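Local coordinates for protein CELL division inhibitor (Pyrococcus furiosus, PDB 1G3Q) that probably binds and hydrolyses ATP as a MinD-type P-loop ATPase of the cell division apparatus, and binds ADP and magnesium in this structure, at residues A21-S24 against V25-D29; A44-S47 against L48-V52; I156-K160 against A161-I165. All coordinates share one frame; numbering follows the deposited sequence.

Interaction 1. Residues A21-S24 against V25-D29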
loop_
_atom_site.group_PDB
_atom_site.type_symbol
_atom_site.label_atom_id
_atom_site.label_comp_id
_atom_site.label_asym_id
_atom_site.label_seq_id
_atom_site.Cartn_x
_atom_site.Cartn_y
_atom_site.Cartn_z
ATOM N N ALA A 21 -0.744 -2.071 -4.903
ATOM C CA ALA A 21 -0.619 -2.367 -6.329
ATOM C C ALA A 21 -1.872 -2.033 -7.143
ATOM O O ALA A 21 -1.783 -1.354 -8.166
ATOM C CB ALA A 21 -0.246 -3.836 -6.525
ATOM N N ASN A 22 -3.034 -2.509 -6.704
ATOM C CA ASN A 22 -4.266 -2.236 -7.441
ATOM C C ASN A 22 -4.657 -0.760 -7.437
ATOM O O ASN A 22 -5.085 -0.228 -8.462
ATOM C CB ASN A 22 -5.424 -3.082 -6.905
ATOM C CG ASN A 22 -5.355 -4.528 -7.377
ATOM O OD1 ASN A 22 -4.711 -5.372 -6.751
ATOM N ND2 ASN A 22 -6.005 -4.812 -8.497
ATOM N N LEU A 23 -4.512 -0.098 -6.292
ATOM C CA LEU A 23 -4.848 1.320 -6.207
ATOM C C LEU A 23 -3.913 2.122 -7.116
ATOM O O LEU A 23 -4.341 3.060 -7.788
ATOM C CB LEU A 23 -4.735 1.814 -4.758
ATOM C CG LEU A 23 -5.094 3.282 -4.493
ATOM C CD1 LEU A 23 -6.506 3.577 -5.004
ATOM C CD2 LEU A 23 -4.993 3.562 -2.996
ATOM N N SER A 24 -2.637 1.746 -7.142
ATOM C CA SER A 24 -1.665 2.430 -7.991
ATOM C C SER A 24 -2.089 2.385 -9.455
ATOM O O SER A 24 -2.101 3.412 -10.145
ATOM C CB SER A 24 -0.281 1.784 -7.868
ATOM O OG SER A 24 0.299 2.023 -6.601
ATOM N N VAL A 25 -2.422 1.188 -9.931
ATOM C CA VAL A 25 -2.826 1.008 -11.317
ATOM C C VAL A 25 -4.149 1.715 -11.612
ATOM O O VAL A 25 -4.303 2.328 -12.671
ATOM C CB VAL A 25 -2.942 -0.496 -11.674
ATOM C CG1 VAL A 25 -3.365 -0.657 -13.129
ATOM C CG2 VAL A 25 -1.594 -1.190 -11.453
ATOM N N ALA A 26 -5.096 1.632 -10.682
ATOM C CA ALA A 26 -6.388 2.287 -10.861
ATOM C C ALA A 26 -6.191 3.799 -10.998
ATOM O O ALA A 26 -6.739 4.425 -11.906
ATOM C CB ALA A 26 -7.307 1.978 -9.681
ATOM N N LEU A 27 -5.406 4.386 -10.098
ATOM C CA LEU A 27 -5.145 5.823 -10.148
ATOM C C LEU A 27 -4.360 6.193 -11.404
ATOM O O LEU A 27 -4.621 7.225 -12.036
ATOM C CB LEU A 27 -4.376 6.269 -8.898
ATOM C CG LEU A 27 -5.148 6.300 -7.574
ATOM C CD1 LEU A 27 -4.178 6.531 -6.425
ATOM C CD2 LEU A 27 -6.207 7.407 -7.614
ATOM N N GLY A 28 -3.391 5.356 -11.761
ATOM C CA GLY A 28 -2.603 5.624 -12.946
ATOM C C GLY A 28 -3.489 5.615 -14.177
ATOM O O GLY A 28 -3.293 6.395 -15.110
ATOM N N ASP A 29 -4.479 4.731 -14.172
ATOM C CA ASP A 29 -5.395 4.611 -15.295
ATOM C C ASP A 29 -6.316 5.825 -15.389
ATOM O O ASP A 29 -6.901 6.083 -16.436
ATOM C CB ASP A 29 -6.214 3.324 -15.162
ATOM C CG ASP A 29 -6.918 2.944 -16.451
ATOM O OD1 ASP A 29 -6.302 3.084 -17.531
ATOM O OD2 ASP A 29 -8.081 2.491 -16.389
#

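Interaction 2. Residues A44-S47 against L48-V52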
loop_
_atom_site.group_PDB
_atom_site.type_symbol
_atom_site.label_atom_id
_atom_site.label_comp_id
_atom_site.label_asym_id
_atom_site.label_seq_id
_atom_site.Cartn_x
_atom_site.Cartn_y
_atom_site.Cartn_z
ATOM N N ALA A 44 9.895 -7.751 0.757
ATOM C CA ALA A 44 9.663 -6.996 -0.468
ATOM C C ALA A 44 8.899 -7.836 -1.485
ATOM O O ALA A 44 9.421 -8.827 -1.986
ATOM C CB ALA A 44 10.992 -6.541 -1.054
ATOM N N ASN A 45 7.661 -7.439 -1.777
ATOM C CA ASN A 45 6.814 -8.153 -2.736
ATOM C C ASN A 45 6.208 -7.221 -3.789
ATOM O O ASN A 45 5.852 -7.661 -4.876
ATOM C CB ASN A 45 5.644 -8.849 -2.021
ATOM C CG ASN A 45 6.088 -9.957 -1.088
ATOM O OD1 ASN A 45 6.723 -10.925 -1.508
ATOM N ND2 ASN A 45 5.743 -9.828 0.189
ATOM N N LEU A 46 6.089 -5.939 -3.456
ATOM C CA LEU A 46 5.463 -4.964 -4.349
ATOM C C LEU A 46 5.933 -4.952 -5.803
ATOM O O LEU A 46 5.119 -5.055 -6.717
ATOM C CB LEU A 46 5.592 -3.560 -3.763
ATOM C CG LEU A 46 4.815 -2.470 -4.503
ATOM C CD1 LEU A 46 3.322 -2.794 -4.491
ATOM C CD2 LEU A 46 5.077 -1.126 -3.831
ATOM N N SER A 47 7.236 -4.820 -6.017
ATOM C CA SER A 47 7.782 -4.786 -7.371
ATOM C C SER A 47 7.362 -6.013 -8.186
ATOM O O SER A 47 6.979 -5.897 -9.351
ATOM C CB SER A 47 9.309 -4.699 -7.317
ATOM O OG SER A 47 9.850 -4.326 -8.573
ATOM N N LEU A 48 7.425 -7.186 -7.564
ATOM C CA LEU A 48 7.060 -8.430 -8.237
ATOM C C LEU A 48 5.579 -8.418 -8.628
ATOM O O LEU A 48 5.203 -8.830 -9.728
ATOM C CB LEU A 48 7.342 -9.616 -7.312
ATOM C CG LEU A 48 7.917 -10.881 -7.952
ATOM C CD1 LEU A 48 7.030 -11.314 -9.108
ATOM C CD2 LEU A 48 9.339 -10.613 -8.447
ATOM N N VAL A 49 4.742 -7.945 -7.713
ATOM C CA VAL A 49 3.306 -7.872 -7.951
ATOM C C VAL A 49 2.984 -6.880 -9.076
ATOM O O VAL A 49 1.938 -6.970 -9.719
ATOM C CB VAL A 49 2.579 -7.490 -6.638
ATOM C CG1 VAL A 49 1.174 -7.010 -6.911
ATOM C CG2 VAL A 49 2.542 -8.711 -5.720
ATOM N N LEU A 50 3.895 -5.947 -9.326
ATOM C CA LEU A 50 3.691 -4.972 -10.397
ATOM C C LEU A 50 4.414 -5.383 -11.682
ATOM O O LEU A 50 4.459 -4.627 -12.652
ATOM C CB LEU A 50 4.144 -3.579 -9.950
ATOM C CG LEU A 50 3.198 -2.894 -8.954
ATOM C CD1 LEU A 50 3.813 -1.595 -8.452
ATOM C CD2 LEU A 50 1.859 -2.626 -9.633
ATOM N N GLY A 51 4.993 -6.580 -11.683
ATOM C CA GLY A 51 5.666 -7.063 -12.881
ATOM C C GLY A 51 7.081 -6.580 -13.152
ATOM O O GLY A 51 7.599 -6.783 -14.247
ATOM N N VAL A 52 7.704 -5.928 -12.177
ATOM C CA VAL A 52 9.077 -5.451 -12.331
ATOM C C VAL A 52 9.908 -6.424 -11.501
ATOM O O VAL A 52 10.083 -6.245 -10.297
ATOM C CB VAL A 52 9.228 -4.022 -11.789
ATOM C CG1 VAL A 52 10.664 -3.550 -11.954
ATOM C CG2 VAL A 52 8.276 -3.094 -12.528
#

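Interaction 3. Residues I156-K160 against A161-I165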
loop_
_atom_site.group_PDB
_atom_site.type_symbol
_atom_site.label_atom_id
_atom_site.label_comp_id
_atom_site.label_asym_id
_atom_site.label_seq_id
_atom_site.Cartn_x
_atom_site.Cartn_y
_atom_site.Cartn_z
ATOM N N ILE A 156 -4.828 5.131 15.358
ATOM C CA ILE A 156 -4.759 6.081 16.461
ATOM C C ILE A 156 -3.325 6.579 16.613
ATOM O O ILE A 156 -3.090 7.774 16.786
ATOM C CB ILE A 156 -5.223 5.431 17.782
ATOM C CG1 ILE A 156 -6.667 4.945 17.632
ATOM C CG2 ILE A 156 -5.117 6.431 18.928
ATOM C CD1 ILE A 156 -7.233 4.281 18.870
ATOM N N VAL A 157 -2.367 5.661 16.534
ATOM C CA VAL A 157 -0.962 6.026 16.655
ATOM C C VAL A 157 -0.573 6.998 15.547
ATOM O O VAL A 157 0.017 8.048 15.807
ATOM C CB VAL A 157 -0.044 4.784 16.574
ATOM C CG1 VAL A 157 1.411 5.217 16.491
ATOM C CG2 VAL A 157 -0.259 3.896 17.795
ATOM N N LEU A 158 -0.903 6.646 14.309
ATOM C CA LEU A 158 -0.578 7.499 13.173
ATOM C C LEU A 158 -1.285 8.846 13.279
ATOM O O LEU A 158 -0.725 9.878 12.921
ATOM C CB LEU A 158 -0.965 6.804 11.862
ATOM C CG LEU A 158 -0.216 5.501 11.566
ATOM C CD1 LEU A 158 -0.715 4.908 10.255
ATOM C CD2 LEU A 158 1.282 5.772 11.497
ATOM N N LYS A 159 -2.520 8.832 13.769
ATOM C CA LYS A 159 -3.277 10.069 13.920
ATOM C C LYS A 159 -2.541 11.005 14.876
ATOM O O LYS A 159 -2.400 12.200 14.607
ATOM C CB LYS A 159 -4.676 9.771 14.462
ATOM C CG LYS A 159 -5.581 10.989 14.520
ATOM C CD LYS A 159 -6.950 10.627 15.069
ATOM C CE LYS A 159 -7.873 11.837 15.083
ATOM N NZ LYS A 159 -9.189 11.507 15.699
ATOM N N LYS A 160 -2.065 10.451 15.988
ATOM C CA LYS A 160 -1.337 11.230 16.983
ATOM C C LYS A 160 0.010 11.685 16.429
ATOM O O LYS A 160 0.538 12.724 16.831
ATOM C CB LYS A 160 -1.127 10.400 18.253
ATOM C CG LYS A 160 -2.427 9.983 18.935
ATOM C CD LYS A 160 -2.178 9.120 20.167
ATOM C CE LYS A 160 -3.486 8.774 20.862
ATOM N NZ LYS A 160 -3.284 7.900 22.050
ATOM N N ALA A 161 0.561 10.905 15.501
ATOM C CA ALA A 161 1.844 11.236 14.893
ATOM C C ALA A 161 1.706 12.381 13.892
ATOM O O ALA A 161 2.703 12.903 13.394
ATOM C CB ALA A 161 2.434 10.006 14.210
ATOM N N GLY A 162 0.467 12.761 13.592
ATOM C CA GLY A 162 0.245 13.856 12.665
ATOM C C GLY A 162 -0.325 13.502 11.301
ATOM O O GLY A 162 -0.628 14.397 10.513
ATOM N N LEU A 163 -0.480 12.214 11.011
ATOM C CA LEU A 163 -1.018 11.800 9.718
ATOM C C LEU A 163 -2.533 11.924 9.617
ATOM O O LEU A 163 -3.259 11.660 10.577
ATOM C CB LEU A 163 -0.634 10.347 9.406
ATOM C CG LEU A 163 0.827 9.998 9.119
ATOM C CD1 LEU A 163 1.633 10.008 10.410
ATOM C CD2 LEU A 163 0.888 8.617 8.465
ATOM N N ALA A 164 -3.001 12.318 8.436
ATOM C CA ALA A 164 -4.427 12.443 8.174
ATOM C C ALA A 164 -4.942 11.048 7.843
ATOM O O ALA A 164 -4.484 10.423 6.880
ATOM C CB ALA A 164 -4.663 13.383 6.997
ATOM N N ILE A 165 -5.877 10.550 8.646
ATOM C CA ILE A 165 -6.430 9.222 8.423
ATOM C C ILE A 165 -7.602 9.313 7.454
ATOM O O ILE A 165 -8.692 9.766 7.813
ATOM C CB ILE A 165 -6.914 8.588 9.740
ATOM C CG1 ILE A 165 -5.865 8.792 10.839
ATOM C CG2 ILE A 165 -7.183 7.104 9.527
ATOM C CD1 ILE A 165 -4.478 8.253 10.504
#

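Interaction 1. Residues A21-S24 against V25-D29
The later turns of helix 16-29, the helix that follows the nucleotide-binding loop, carry this contact, in which Leu23 meets Leu27 one turn further on. Leu23 sends its CG anti to the backbone N (chi1 -178°); with Leu27 CG beside its own backbone N (chi1 -72°), the two isobutyl groups slant across each other. Leu23 CG lies 3.9 Å from Leu27 CD1, and Leu27 CG also sits 3.3 Å from the carbonyl oxygen Leu23 O. That same oxygen receives the amide of Leu27, N to O 2.9 Å, with an N-H...O angle of 168°. Regular i to i+4 bonding of an alpha-helix is thus confirmed, and Val25, Ala26 and Gly28 donate in the same pattern to Ala21, Asn22 and Ser24. On another face, Val25 CG2 rests 3.3 Å from Ala21 O. Ser24 OG is hydrogen-bonded to Thr20 O, which satisfies this buried hydroxyl within the helix itself. An alanine in place of Leu27 would take away the branch packed on Leu23 and is likely to open a gap toward Phe114 of strand 114-118 and Glu234 of helix 221-235, both touched by the leucine side chain.

Interaction 2. Residues A44-S47 against L48-V52
Asn45 O accepts the amide of Val49 at an N to O distance of 3.1 Å, and this bond defines the single turn of helix 46-49, which Ser47 and Val52 then close in a Schellman motif. In that motif Val52 N donates to Ser47 O at 2.9 Å, and Gly51 N donates to Leu48 O. Gly51 is the C-prime residue; with its positive phi of 81°, a side chain there would be jammed against the preceding carbonyl oxygen. Leu50 N, at the point where the chain leaves helical geometry, makes only weak bonds, to Leu46 O and to Ser47 O.

Ser47 ties the helix to the chain that leaves it. Its OG, anti to the backbone N (chi1 -165°), is the donor to Val52 O at 2.6 Å, approaching in the carbonyl plane on a lone pair. Ser47 thus holds Val52 twice, its carbonyl oxygen taking the amide and its hydroxyl giving to the carbonyl, and Val52 CB comes 3.3 Å from Ser47 OG. The apolar face is formed by Leu46 and Leu50, whose side chains run alongside each other in the same direction, with Leu46 CD1 4.2 Å from Leu50 CD1. Val49 sets its CG2 3.6 Å from Asn45 O.

Leu46 and Leu50 both pack on Ala36 of strand 34-38, and Leu46 also reaches Thr20 on helix 16-29. Val49 touches Thr17, a magnesium ligand, and the Asn45 side chain is about 4 Å from the bound magnesium ion. The short helix thus lies against strand 34-38 and helix 16-29, at the edge of the nucleotide site, while Ser47 touches Pro85 and Val52 touches Thr76.

Interaction 3. Residues I156-K160 against A161-I165
Leu158 and Leu163 cross at an angle, their CD2 methyls 4.2 Å apart in apolar contact, while Ile165 comes up against the same last turn of the helix from the strand. Ile165 directs its CB toward the helix, and with CG1 beside the backbone N (chi1 -45°) that carbon meets Lys159 CB at 3.9 Å. This contact uses the root of the lysine; beyond CG the lysine chain is extended. Further out, Ile165 CD1 lies 4.0 Å from Leu158 CB. Leu163 also lays CD1 3.4 Å from Leu158 O, the oxygen that accepts its own amide, Leu163 N to Leu158 O 3.0 Å. A second backbone bond, Gly162 N to Lys159 O, comes from above the carbonyl plane, 66° out of it. Gly162 has phi 109°, at which a side chain would run into the carbonyl oxygen before it. Around the turn, Leu158 and Ile165 both touch Ala137 of strand 136-141, and Leu163 touches Leu132. The two bonds and the positive phi together make a Schellman motif, here ending helix 145-160 and turning the chain into strand 164-173, the second strand of a beta-alpha-beta unit.

Overall arrangement
All three contacts are local, yet they differ in burial and chemistry. All eight touching residues of interaction 1 are buried, in regular helix with leucine packing; interactions 2 and 3 are partly buried helix ends, both ended by a Schellman motif with a glycine at positive phi. Interaction 2 adds a serine hydroxyl bond to its closing turn, whereas in interaction 3 the following strand, through Ile165, adds aliphatic packing. Interactions 1 and 2 touch directly: Ala21 CB lies 3.5 Å from Val49 CG1, joining helix 16-29 to helix 46-49 beside the nucleotide site. Interaction 3 stands apart, its nearest atoms about 12 Å from those of interaction 1, and lies across the chain's centre from interaction 2, with four of its eight touching residues exposed.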